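Local coordinates for proline iminopeptidase-related protein (Thermus thermophilus, PDB 2YYS), which is of unknown function but, as a proline iminopeptidase relative with the alpha/beta-hydrolase fold, may act as a peptidase, at residues L124-V129 with A253-W258; L170-P173 with G177-A180; Y222-E227 with E266-E271; T231-A236 with I247-E252. All coordinates share one frame; numbering follows the deposited sequence.

Contact 1: L124-V129 with A253-W258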
loop_
_atom_site.group_PDB
_atom_site.type_symbol
_atom_site.label_atom_id
_atom_site.label_comp_id
_atom_site.label_asym_id
_atom_site.label_seq_id
_atom_site.Cartn_x
_atom_site.Cartn_y
_atom_site.Cartn_z
ATOM N N LEU A 124 5.493 2.298 5.889
ATOM C CA LEU A 124 4.100 2.438 5.501
ATOM C C LEU A 124 3.864 3.820 4.894
ATOM O O LEU A 124 3.941 4.847 5.580
ATOM C CB LEU A 124 3.199 2.243 6.719
ATOM C CG LEU A 124 3.512 1.058 7.644
ATOM C CD1 LEU A 124 2.524 1.004 8.830
ATOM C CD2 LEU A 124 3.476 -0.243 6.881
ATOM N N LEU A 125 3.591 3.839 3.596
ATOM C CA LEU A 125 3.258 5.063 2.894
ATOM C C LEU A 125 1.755 5.201 2.834
ATOM O O LEU A 125 1.068 4.316 2.319
ATOM C CB LEU A 125 3.828 5.037 1.479
ATOM C CG LEU A 125 5.297 4.639 1.342
ATOM C CD1 LEU A 125 5.660 4.504 -0.126
ATOM C CD2 LEU A 125 6.203 5.636 2.014
ATOM N N ALA A 126 1.238 6.319 3.324
ATOM C CA ALA A 126 -0.187 6.600 3.219
ATOM C C ALA A 126 -1.031 5.399 3.652
ATOM O O ALA A 126 -1.886 4.923 2.913
ATOM C CB ALA A 126 -0.513 6.976 1.797
ATOM N N PRO A 127 -0.810 4.915 4.861
ATOM C CA PRO A 127 -1.481 3.689 5.301
ATOM C C PRO A 127 -2.996 3.857 5.384
ATOM O O PRO A 127 -3.486 4.921 5.797
ATOM C CB PRO A 127 -0.888 3.453 6.688
ATOM C CG PRO A 127 -0.532 4.859 7.160
ATOM C CD PRO A 127 0.019 5.509 5.923
ATOM N N TRP A 128 -3.709 2.820 4.947
ATOM C CA TRP A 128 -5.146 2.664 5.169
ATOM C C TRP A 128 -5.324 1.507 6.150
ATOM O O TRP A 128 -4.914 0.378 5.863
ATOM C CB TRP A 128 -5.904 2.301 3.880
ATOM C CG TRP A 128 -5.928 3.337 2.792
ATOM C CD1 TRP A 128 -5.282 4.538 2.778
ATOM C CD2 TRP A 128 -6.646 3.258 1.551
ATOM N NE1 TRP A 128 -5.542 5.200 1.606
ATOM C CE2 TRP A 128 -6.375 4.439 0.833
ATOM C CE3 TRP A 128 -7.485 2.303 0.968
ATOM C CZ2 TRP A 128 -6.912 4.691 -0.424
ATOM C CZ3 TRP A 128 -8.019 2.552 -0.282
ATOM C CH2 TRP A 128 -7.732 3.739 -0.964
ATOM N N VAL A 129 -5.931 1.782 7.298
ATOM C CA VAL A 129 -6.229 0.729 8.256
ATOM C C VAL A 129 -7.674 0.716 8.747
ATOM O O VAL A 129 -8.148 -0.307 9.213
ATOM C CB VAL A 129 -5.306 0.809 9.484
ATOM C CG1 VAL A 129 -3.840 0.687 9.075
ATOM C CG2 VAL A 129 -5.533 2.087 10.253
ATOM N N ALA A 253 0.970 17.523 0.141
ATOM C CA ALA A 253 1.090 16.262 -0.582
ATOM C C ALA A 253 -0.145 15.425 -0.328
ATOM O O ALA A 253 -0.738 15.461 0.757
ATOM C CB ALA A 253 2.328 15.531 -0.167
ATOM N N GLY A 254 -0.542 14.699 -1.359
ATOM C CA GLY A 254 -1.691 13.821 -1.302
ATOM C C GLY A 254 -1.238 12.377 -1.198
ATOM O O GLY A 254 -0.180 12.088 -0.640
ATOM N N HIS A 255 -2.035 11.483 -1.772
ATOM C CA HIS A 255 -1.838 10.038 -1.661
ATOM C C HIS A 255 -0.601 9.538 -2.406
ATOM O O HIS A 255 0.113 8.667 -1.905
ATOM C CB HIS A 255 -3.101 9.325 -2.154
ATOM C CG HIS A 255 -3.166 7.873 -1.796
ATOM N ND1 HIS A 255 -3.010 7.410 -0.507
ATOM C CD2 HIS A 255 -3.379 6.779 -2.568
ATOM C CE1 HIS A 255 -3.118 6.092 -0.503
ATOM N NE2 HIS A 255 -3.340 5.684 -1.739
ATOM N N TYR A 256 -0.354 10.088 -3.596
ATOM C CA TYR A 256 0.884 9.840 -4.322
ATOM C C TYR A 256 1.862 10.931 -3.946
ATOM O O TYR A 256 2.176 11.839 -4.706
ATOM C CB TYR A 256 0.624 9.732 -5.826
ATOM C CG TYR A 256 -0.280 8.570 -6.095
ATOM C CD1 TYR A 256 0.225 7.286 -6.267
ATOM C CD2 TYR A 256 -1.645 8.731 -6.085
ATOM C CE1 TYR A 256 -0.631 6.201 -6.471
ATOM C CE2 TYR A 256 -2.494 7.673 -6.274
ATOM C CZ TYR A 256 -1.993 6.414 -6.476
ATOM O OH TYR A 256 -2.885 5.389 -6.666
ATOM N N LEU A 257 2.356 10.813 -2.729
ATOM C CA LEU A 257 3.033 11.923 -2.097
ATOM C C LEU A 257 4.378 12.260 -2.750
ATOM O O LEU A 257 4.814 13.415 -2.702
ATOM C CB LEU A 257 3.092 11.725 -0.572
ATOM C CG LEU A 257 3.918 10.606 0.052
ATOM C CD1 LEU A 257 3.990 10.775 1.553
ATOM C CD2 LEU A 257 3.321 9.235 -0.251
ATOM N N TRP A 258 4.996 11.277 -3.407
ATOM C CA TRP A 258 6.264 11.481 -4.098
ATOM C C TRP A 258 6.093 12.293 -5.399
ATOM O O TRP A 258 7.039 12.902 -5.872
ATOM C CB TRP A 258 6.951 10.127 -4.384
ATOM C CG TRP A 258 6.076 9.163 -5.107
ATOM C CD1 TRP A 258 5.927 9.059 -6.456
ATOM C CD2 TRP A 258 5.196 8.189 -4.529
ATOM N NE1 TRP A 258 5.008 8.079 -6.753
ATOM C CE2 TRP A 258 4.553 7.523 -5.589
ATOM C CE3 TRP A 258 4.896 7.797 -3.221
ATOM C CZ2 TRP A 258 3.615 6.506 -5.380
ATOM C CZ3 TRP A 258 3.958 6.790 -3.012
ATOM C CH2 TRP A 258 3.333 6.155 -4.084
#
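A126 and H255 bring the two backbones to their nearest approach, with their CA atoms 6.2 Å apart. From L125 to W128 and from H255 to W258 the chains run in nearly opposite directions, 174° apart. This is the C-terminal edge of the parallel strands of an alpha/beta-hydrolase sheet. The loop leaving strand 119-125 meets the histidine loop that follows the last strand, 247-250. A126 has positive phi, which turns the chain out of the strand. Its methyl group meets the imidazole of H255 obliquely, with A126 CB 3.4 Å from H255 ND1. W128 crosses the H255 side chain at about a right angle and also meets the imidazole obliquely. Its NE1 lies 3.3 Å from H255 CE1, but this is no hydrogen bond. The W128 five-membered ring and the H255 ring are 28° from parallel but displaced, centroids 5.0 Å apart, with little stacking. The polar atoms bond to other residues: W128 NE1 to T231 OG1, and H255 ND1 to D229 OD2. H255 and D229 sit where this family usually carries its catalytic histidine and acid, consistent with a related site here. A glycerol, probably from the crystallisation liquor, lies about 4 Å from the W128 side chain and may mark a pocket. H255 CG is anti to the backbone N (chi1 -166°), which carries the ring toward A126 and W128. An apolar touch completes the contact: L125 CD1 rests 4.1 Å from W258 CZ3.

Contact 2: L170-P173 with G177-A180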
loop_
_atom_site.group_PDB
_atom_site.type_symbol
_atom_site.label_atom_id
_atom_site.label_comp_id
_atom_site.label_asym_id
_atom_site.label_seq_id
_atom_site.Cartn_x
_atom_site.Cartn_y
_atom_site.Cartn_z
ATOM N N LEU A 170 -9.913 13.441 -2.547
ATOM C CA LEU A 170 -9.166 13.021 -1.363
ATOM C C LEU A 170 -7.678 12.837 -1.674
ATOM O O LEU A 170 -6.818 13.231 -0.894
ATOM C CB LEU A 170 -9.754 11.724 -0.796
ATOM C CG LEU A 170 -11.213 11.797 -0.352
ATOM C CD1 LEU A 170 -11.624 10.478 0.271
ATOM C CD2 LEU A 170 -11.461 12.935 0.636
ATOM N N MET A 171 -7.383 12.266 -2.833
ATOM C CA MET A 171 -6.008 11.868 -3.168
ATOM C C MET A 171 -5.093 12.957 -3.744
ATOM O O MET A 171 -3.871 12.913 -3.541
ATOM C CB MET A 171 -6.040 10.708 -4.156
ATOM C CG MET A 171 -6.482 9.380 -3.550
ATOM S SD MET A 171 -6.360 8.079 -4.747
ATOM C CE MET A 171 -6.723 6.660 -3.774
ATOM N N PHE A 172 -5.668 13.917 -4.471
ATOM C CA PHE A 172 -4.885 14.845 -5.293
ATOM C C PHE A 172 -5.180 16.301 -4.931
ATOM O O PHE A 172 -6.214 16.840 -5.322
ATOM C CB PHE A 172 -5.168 14.613 -6.787
ATOM C CG PHE A 172 -4.772 13.246 -7.271
ATOM C CD1 PHE A 172 -3.439 12.878 -7.328
ATOM C CD2 PHE A 172 -5.735 12.323 -7.639
ATOM C CE1 PHE A 172 -3.074 11.616 -7.765
ATOM C CE2 PHE A 172 -5.374 11.053 -8.070
ATOM C CZ PHE A 172 -4.048 10.703 -8.135
ATOM N N PRO A 173 -4.291 16.930 -4.170
ATOM C CA PRO A 173 -4.458 18.354 -3.829
ATOM C C PRO A 173 -4.385 19.298 -5.034
ATOM O O PRO A 173 -5.010 20.353 -4.973
ATOM C CB PRO A 173 -3.299 18.636 -2.871
ATOM C CG PRO A 173 -2.286 17.543 -3.147
ATOM C CD PRO A 173 -3.087 16.348 -3.548
ATOM N N GLY A 177 -0.835 17.188 -10.163
ATOM C CA GLY A 177 -0.466 15.903 -9.596
ATOM C C GLY A 177 -1.376 14.809 -10.123
ATOM O O GLY A 177 -0.907 13.752 -10.511
ATOM N N ARG A 178 -2.680 15.070 -10.150
ATOM C CA ARG A 178 -3.627 14.094 -10.671
ATOM C C ARG A 178 -3.322 13.740 -12.131
ATOM O O ARG A 178 -3.314 12.569 -12.491
ATOM C CB ARG A 178 -5.062 14.604 -10.581
ATOM C CG ARG A 178 -6.090 13.595 -11.075
ATOM C CD ARG A 178 -7.538 14.017 -10.875
ATOM N NE ARG A 178 -7.823 15.322 -11.462
ATOM C CZ ARG A 178 -7.978 15.565 -12.759
ATOM N NH1 ARG A 178 -7.899 14.592 -13.663
ATOM N NH2 ARG A 178 -8.220 16.803 -13.156
ATOM N N MET A 179 -3.084 14.759 -12.957
ATOM C CA MET A 179 -2.845 14.553 -14.393
ATOM C C MET A 179 -1.525 13.832 -14.632
ATOM O O MET A 179 -1.424 12.985 -15.519
ATOM C CB MET A 179 -2.873 15.888 -15.153
ATOM C CG MET A 179 -4.266 16.216 -15.708
ATOM S SD MET A 179 -4.479 18.001 -15.973
ATOM C CE MET A 179 -4.392 18.110 -17.807
ATOM N N ALA A 180 -0.528 14.137 -13.822
ATOM C CA ALA A 180 0.724 13.394 -13.868
ATOM C C ALA A 180 0.498 11.908 -13.513
ATOM O O ALA A 180 1.056 11.007 -14.164
ATOM C CB ALA A 180 1.751 14.019 -12.955
#
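The phenyl ring of F172 has R178 over one face and CB of its own neighbour M171 over the other. R178 CA sits 3.7 Å from the ring centroid and 19° off the ring normal, a CH-pi contact. Both R178 CA and M171 CB are offset toward the rim. G177 C lies 4.0 Å from F172 CD1, at an oblique angle to the ring. Y256 packs near CE1 of the same ring. R178 continues past the ring with its aliphatic part: its CB is 3.6 Å from F172 CG, and its CG is 3.7 Å from F172 CD2. The chain then bends at chi3 (54°), and the guanidinium plane stands 80° from the ring plane. The charged end therefore does not stack on the phenyl group. NH1 instead forms a salt bridge with E182. The contact joins the end of helix 163-171 to the start of helix 175-187. Both belong to the helical insert between strands 119-125 and 221-226, which probably corresponds to the cap of related hydrolases. Chemically, R178 is divided: its carbon atoms serve as an apolar surface for F172, while its charge is paired one helical turn further on.

Contact 3: Y222-E227 with E266-E271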
loop_
_atom_site.group_PDB
_atom_site.type_symbol
_atom_site.label_atom_id
_atom_site.label_comp_id
_atom_site.label_asym_id
_atom_site.label_seq_id
_atom_site.Cartn_x
_atom_site.Cartn_y
_atom_site.Cartn_z
ATOM N N TYR A 222 8.175 2.900 10.030
ATOM C CA TYR A 222 8.068 4.328 9.746
ATOM C C TYR A 222 6.770 4.587 8.996
ATOM O O TYR A 222 6.364 3.787 8.157
ATOM C CB TYR A 222 9.235 4.785 8.861
ATOM C CG TYR A 222 10.174 5.796 9.477
ATOM C CD1 TYR A 222 11.044 5.416 10.494
ATOM C CD2 TYR A 222 10.208 7.130 9.029
ATOM C CE1 TYR A 222 11.929 6.330 11.067
ATOM C CE2 TYR A 222 11.092 8.068 9.599
ATOM C CZ TYR A 222 11.954 7.656 10.624
ATOM O OH TYR A 222 12.848 8.541 11.214
ATOM N N VAL A 223 6.145 5.717 9.286
ATOM C CA VAL A 223 4.956 6.150 8.590
ATOM C C VAL A 223 5.276 7.457 7.868
ATOM O O VAL A 223 5.759 8.407 8.476
ATOM C CB VAL A 223 3.771 6.363 9.550
ATOM C CG1 VAL A 223 2.573 6.903 8.800
ATOM C CG2 VAL A 223 3.412 5.055 10.271
ATOM N N LEU A 224 5.017 7.466 6.566
ATOM C CA LEU A 224 5.142 8.649 5.717
ATOM C C LEU A 224 3.798 8.888 5.078
ATOM O O LEU A 224 3.218 7.972 4.498
ATOM C CB LEU A 224 6.147 8.420 4.588
ATOM C CG LEU A 224 7.623 8.721 4.795
ATOM C CD1 LEU A 224 8.193 7.897 5.905
ATOM C CD2 LEU A 224 8.383 8.453 3.495
ATOM N N VAL A 225 3.309 10.115 5.155
ATOM C CA VAL A 225 1.981 10.425 4.653
ATOM C C VAL A 225 1.882 11.884 4.216
ATOM O O VAL A 225 2.584 12.748 4.724
ATOM C CB VAL A 225 0.922 10.089 5.736
ATOM C CG1 VAL A 225 1.070 11.005 6.948
ATOM C CG2 VAL A 225 -0.493 10.145 5.176
ATOM N N GLY A 226 0.995 12.157 3.272
ATOM C CA GLY A 226 0.789 13.517 2.801
ATOM C C GLY A 226 -0.217 14.204 3.694
ATOM O O GLY A 226 -1.241 13.631 4.030
ATOM N N GLU A 227 0.069 15.435 4.078
ATOM C CA GLU A 227 -0.867 16.231 4.878
ATOM C C GLU A 227 -2.243 16.379 4.244
ATOM O O GLU A 227 -3.257 16.487 4.948
ATOM C CB GLU A 227 -0.271 17.613 5.060
ATOM C CG GLU A 227 -1.064 18.567 5.919
ATOM C CD GLU A 227 -0.437 19.945 5.845
ATOM O OE1 GLU A 227 -0.530 20.589 4.745
ATOM O OE2 GLU A 227 0.203 20.317 6.866
ATOM N N GLU A 266 11.849 12.623 -0.895
ATOM C CA GLU A 266 13.188 12.064 -0.986
ATOM C C GLU A 266 13.860 12.120 0.376
ATOM O O GLU A 266 14.456 11.151 0.823
ATOM C CB GLU A 266 14.023 12.840 -2.001
ATOM C CG GLU A 266 15.519 12.563 -1.888
ATOM C CD GLU A 266 16.321 13.105 -3.056
ATOM O OE1 GLU A 266 15.938 14.135 -3.627
ATOM O OE2 GLU A 266 17.351 12.503 -3.388
ATOM N N GLU A 267 13.772 13.277 1.024
ATOM C CA GLU A 267 14.362 13.462 2.345
ATOM C C GLU A 267 13.734 12.503 3.378
ATOM O O GLU A 267 14.451 11.824 4.110
ATOM C CB GLU A 267 14.209 14.929 2.780
ATOM C CG GLU A 267 14.492 15.223 4.249
ATOM C CD GLU A 267 14.307 16.704 4.593
ATOM O OE1 GLU A 267 13.190 17.258 4.392
ATOM O OE2 GLU A 267 15.287 17.317 5.065
ATOM N N ALA A 268 12.407 12.444 3.428
ATOM C CA ALA A 268 11.726 11.606 4.415
ATOM C C ALA A 268 11.935 10.123 4.128
ATOM O O ALA A 268 12.118 9.336 5.044
ATOM C CB ALA A 268 10.246 11.930 4.467
ATOM N N PHE A 269 11.924 9.744 2.857
ATOM C CA PHE A 269 12.033 8.334 2.490
ATOM C C PHE A 269 13.441 7.817 2.774
ATOM O O PHE A 269 13.598 6.717 3.312
ATOM C CB PHE A 269 11.647 8.123 1.024
ATOM C CG PHE A 269 11.419 6.687 0.643
ATOM C CD1 PHE A 269 10.567 5.879 1.379
ATOM C CD2 PHE A 269 12.050 6.146 -0.467
ATOM C CE1 PHE A 269 10.353 4.562 1.021
ATOM C CE2 PHE A 269 11.839 4.821 -0.827
ATOM C CZ PHE A 269 10.984 4.034 -0.085
ATOM N N LYS A 270 14.453 8.627 2.450
ATOM C CA LYS A 270 15.844 8.273 2.729
ATOM C C LYS A 270 16.089 8.125 4.224
ATOM O O LYS A 270 16.821 7.243 4.646
ATOM C CB LYS A 270 16.812 9.306 2.144
ATOM C CG LYS A 270 17.037 9.165 0.632
ATOM C CD LYS A 270 18.018 10.223 0.113
ATOM C CE LYS A 270 18.994 9.655 -0.907
ATOM N NZ LYS A 270 19.823 10.742 -1.524
ATOM N N GLU A 271 15.476 8.984 5.022
ATOM C CA GLU A 271 15.558 8.865 6.469
ATOM C C GLU A 271 14.910 7.540 6.921
ATOM O O GLU A 271 15.485 6.812 7.721
ATOM C CB GLU A 271 14.887 10.082 7.132
ATOM C CG GLU A 271 14.720 9.989 8.641
ATOM C CD GLU A 271 14.041 11.212 9.251
ATOM O OE1 GLU A 271 13.034 11.710 8.686
ATOM O OE2 GLU A 271 14.513 11.675 10.314
#
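L224 and A268 mark the closest backbone approach, CA to CA 7.3 Å, where a sheet strand meets a covering helix. This is strand-helix packing of the alpha/beta-hydrolase fold. Strand 222-226 and helix 266-271 run almost antiparallel, at 167°, with axes 9.5 Å apart at closest approach. The apolar contacts centre on one methyl of L224. Its CD2 reaches F269 CA at 3.8 Å and A268 CB at 4.1 Å. The same methyl meets the F269 ring at its edge, near the ring plane. L224 CG is anti to the carbonyl carbon, and this directs the branch at the helix. Its other methyl, CD1, lies in plane at the edge of the Y222 ring. The polar contact is between Y222 and E271. Their side chains cross at about a right angle, with the ring and carboxylate planes 51° apart. The Y222 hydroxyl touches E271 CG and CD, with no hydrogen bond to the carboxylate. E271 OE1 instead makes a salt bridge with R248 NE on the neighbouring strand, 247-250. An alanine here has neither the carboxylate nor the CG methylene, and would probably leave the charge of R248 without this mate and a gap beside the Y222 hydroxyl. E271 CG is anti to the backbone N (chi1 171°), which places E271 CG 3.5 Å from Y222 OH.

Contact 4: T231-A236 with I247-E252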
loop_
_atom_site.group_PDB
_atom_site.type_symbol
_atom_site.label_atom_id
_atom_site.label_comp_id
_atom_site.label_asym_id
_atom_site.label_seq_id
_atom_site.Cartn_x
_atom_site.Cartn_y
_atom_site.Cartn_z
ATOM N N THR A 231 -7.399 10.284 2.117
ATOM C CA THR A 231 -7.624 8.851 2.327
ATOM C C THR A 231 -6.825 8.251 3.478
ATOM O O THR A 231 -7.048 7.095 3.832
ATOM C CB THR A 231 -7.307 8.021 1.062
ATOM O OG1 THR A 231 -5.893 7.979 0.825
ATOM C CG2 THR A 231 -7.905 8.628 -0.183
ATOM N N SER A 232 -5.898 9.013 4.049
ATOM C CA SER A 232 -4.980 8.500 5.071
ATOM C C SER A 232 -4.777 9.435 6.267
ATOM O O SER A 232 -4.698 8.963 7.386
ATOM C CB SER A 232 -3.607 8.225 4.447
ATOM O OG SER A 232 -2.750 7.548 5.354
ATOM N N TYR A 233 -4.651 10.740 6.016
ATOM C CA TYR A 233 -4.363 11.734 7.051
ATOM C C TYR A 233 -5.636 12.511 7.391
ATOM O O TYR A 233 -6.388 12.870 6.476
ATOM C CB TYR A 233 -3.250 12.704 6.588
ATOM C CG TYR A 233 -2.692 13.521 7.732
ATOM C CD1 TYR A 233 -1.768 12.970 8.609
ATOM C CD2 TYR A 233 -3.145 14.813 7.986
ATOM C CE1 TYR A 233 -1.298 13.685 9.698
ATOM C CE2 TYR A 233 -2.663 15.544 9.074
ATOM C CZ TYR A 233 -1.745 14.965 9.925
ATOM O OH TYR A 233 -1.263 15.648 11.010
ATOM N N PRO A 234 -5.896 12.827 8.664
ATOM C CA PRO A 234 -5.009 12.596 9.815
ATOM C C PRO A 234 -5.089 11.245 10.540
ATOM O O PRO A 234 -4.428 11.129 11.569
ATOM C CB PRO A 234 -5.443 13.700 10.796
ATOM C CG PRO A 234 -6.904 13.907 10.516
ATOM C CD PRO A 234 -7.117 13.553 9.062
ATOM N N TYR A 235 -5.828 10.257 10.045
ATOM C CA TYR A 235 -5.904 8.983 10.761
ATOM C C TYR A 235 -4.540 8.305 10.922
ATOM O O TYR A 235 -4.337 7.559 11.872
ATOM C CB TYR A 235 -6.904 8.023 10.116
ATOM C CG TYR A 235 -7.397 7.019 11.118
ATOM C CD1 TYR A 235 -8.448 7.318 11.969
ATOM C CD2 TYR A 235 -6.771 5.783 11.253
ATOM C CE1 TYR A 235 -8.883 6.404 12.924
ATOM C CE2 TYR A 235 -7.185 4.874 12.188
ATOM C CZ TYR A 235 -8.242 5.178 13.022
ATOM O OH TYR A 235 -8.636 4.253 13.957
ATOM N N ALA A 236 -3.609 8.582 10.013
ATOM C CA ALA A 236 -2.271 8.014 10.074
ATOM C C ALA A 236 -1.541 8.389 11.367
ATOM O O ALA A 236 -0.625 7.688 11.766
ATOM C CB ALA A 236 -1.443 8.433 8.844
ATOM N N ILE A 247 6.477 9.315 12.471
ATOM C CA ILE A 247 5.635 9.730 11.363
ATOM C C ILE A 247 6.209 11.008 10.774
ATOM O O ILE A 247 6.663 11.881 11.510
ATOM C CB ILE A 247 4.163 9.934 11.807
ATOM C CG1 ILE A 247 3.301 10.272 10.592
ATOM C CG2 ILE A 247 4.033 11.002 12.948
ATOM C CD1 ILE A 247 1.822 10.182 10.835
ATOM N N ARG A 248 6.208 11.087 9.445
ATOM C CA ARG A 248 6.558 12.296 8.717
ATOM C C ARG A 248 5.373 12.648 7.838
ATOM O O ARG A 248 4.928 11.834 7.030
ATOM C CB ARG A 248 7.796 12.079 7.846
ATOM C CG ARG A 248 9.063 11.694 8.617
ATOM C CD ARG A 248 9.587 12.786 9.540
ATOM N NE ARG A 248 10.704 12.317 10.368
ATOM C CZ ARG A 248 10.630 11.943 11.653
ATOM N NH1 ARG A 248 9.476 11.940 12.318
ATOM N NH2 ARG A 248 11.735 11.547 12.277
ATOM N N VAL A 249 4.870 13.862 8.020
ATOM C CA VAL A 249 3.722 14.396 7.301
ATOM C C VAL A 249 4.235 15.460 6.319
ATOM O O VAL A 249 4.765 16.477 6.736
ATOM C CB VAL A 249 2.708 15.017 8.289
ATOM C CG1 VAL A 249 1.447 15.445 7.577
ATOM C CG2 VAL A 249 2.365 14.017 9.406
ATOM N N LEU A 250 4.095 15.213 5.021
ATOM C CA LEU A 250 4.644 16.109 4.009
ATOM C C LEU A 250 3.607 17.162 3.667
ATOM O O LEU A 250 2.511 16.821 3.242
ATOM C CB LEU A 250 5.037 15.346 2.735
ATOM C CG LEU A 250 5.955 14.128 2.894
ATOM C CD1 LEU A 250 6.505 13.669 1.547
ATOM C CD2 LEU A 250 7.089 14.412 3.857
ATOM N N PRO A 251 3.948 18.441 3.838
ATOM C CA PRO A 251 3.028 19.526 3.464
ATOM C C PRO A 251 2.646 19.440 1.996
ATOM O O PRO A 251 3.464 19.017 1.167
ATOM C CB PRO A 251 3.841 20.815 3.703
ATOM C CG PRO A 251 5.032 20.430 4.511
ATOM C CD PRO A 251 5.227 18.942 4.381
ATOM N N GLU A 252 1.407 19.808 1.696
ATOM C CA GLU A 252 0.934 19.961 0.319
ATOM C C GLU A 252 1.006 18.685 -0.511
ATOM O O GLU A 252 1.105 18.751 -1.733
ATOM C CB GLU A 252 1.721 21.080 -0.393
ATOM C CG GLU A 252 1.684 22.434 0.319
ATOM C CD GLU A 252 0.268 22.947 0.550
ATOM O OE1 GLU A 252 -0.629 22.639 -0.264
ATOM O OE2 GLU A 252 0.048 23.668 1.550
#
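Y233 and V249 cross at about a right angle, the valine standing over one face of the tyrosine ring. V249 CG1 is 4.1 Å from the ring centroid and 18° off the normal, a CH-pi contact. V249 CG2 comes within 3.7 Å of Y233 CE1. CB of P234, which follows a cis peptide bond, lies over the opposite ring face, so the ring is sandwiched between proline and valine. Y233 CG is anti to the backbone N (chi1 -166°), which swings the ring out to strand 247-250. Its hydroxyl bonds to E237 at the start of the next helix. A serine in its place, with no ring, is likely to open a gap between V249 and P234 and leave E237 without this partner. A second touch lies further along. The extended I247 side chain ends with CD1 3.6 Å from A236 O and 4.2 Å from A236 CB. The contact belongs to a beta-alpha-beta crossover: the loop after strand 221-226 and the start of helix 236-243 pack on the edge strand. No hydrogen bond joins the two segments. Their attachment is mostly apolar packing, and the tyrosine turns a carbon face to the strand while its polar end is held by the helix.

Overall arrangement
From the N terminus, contact 1 opens first, at the end of strand 119-125, and closes only at 253-258. Contacts 2 and 4 both lie within that long loop. Contact 2 closes a short turn between two helices of the insert and is complete before contacts 3 and 4 open. Contact 3 starts inside contact 1 but ends beyond it, on helix 262-274, so the two cross. Contact 4 lies within both. Strands 119-125, 221-226 and 247-250 are neighbours in one sheet, which links contacts 1, 3 and 4. The probable H255 N to M171 O hydrogen bond (2.9 Å) ties the helical insert of contact 2 to the loops at the C-terminal ends of those strands.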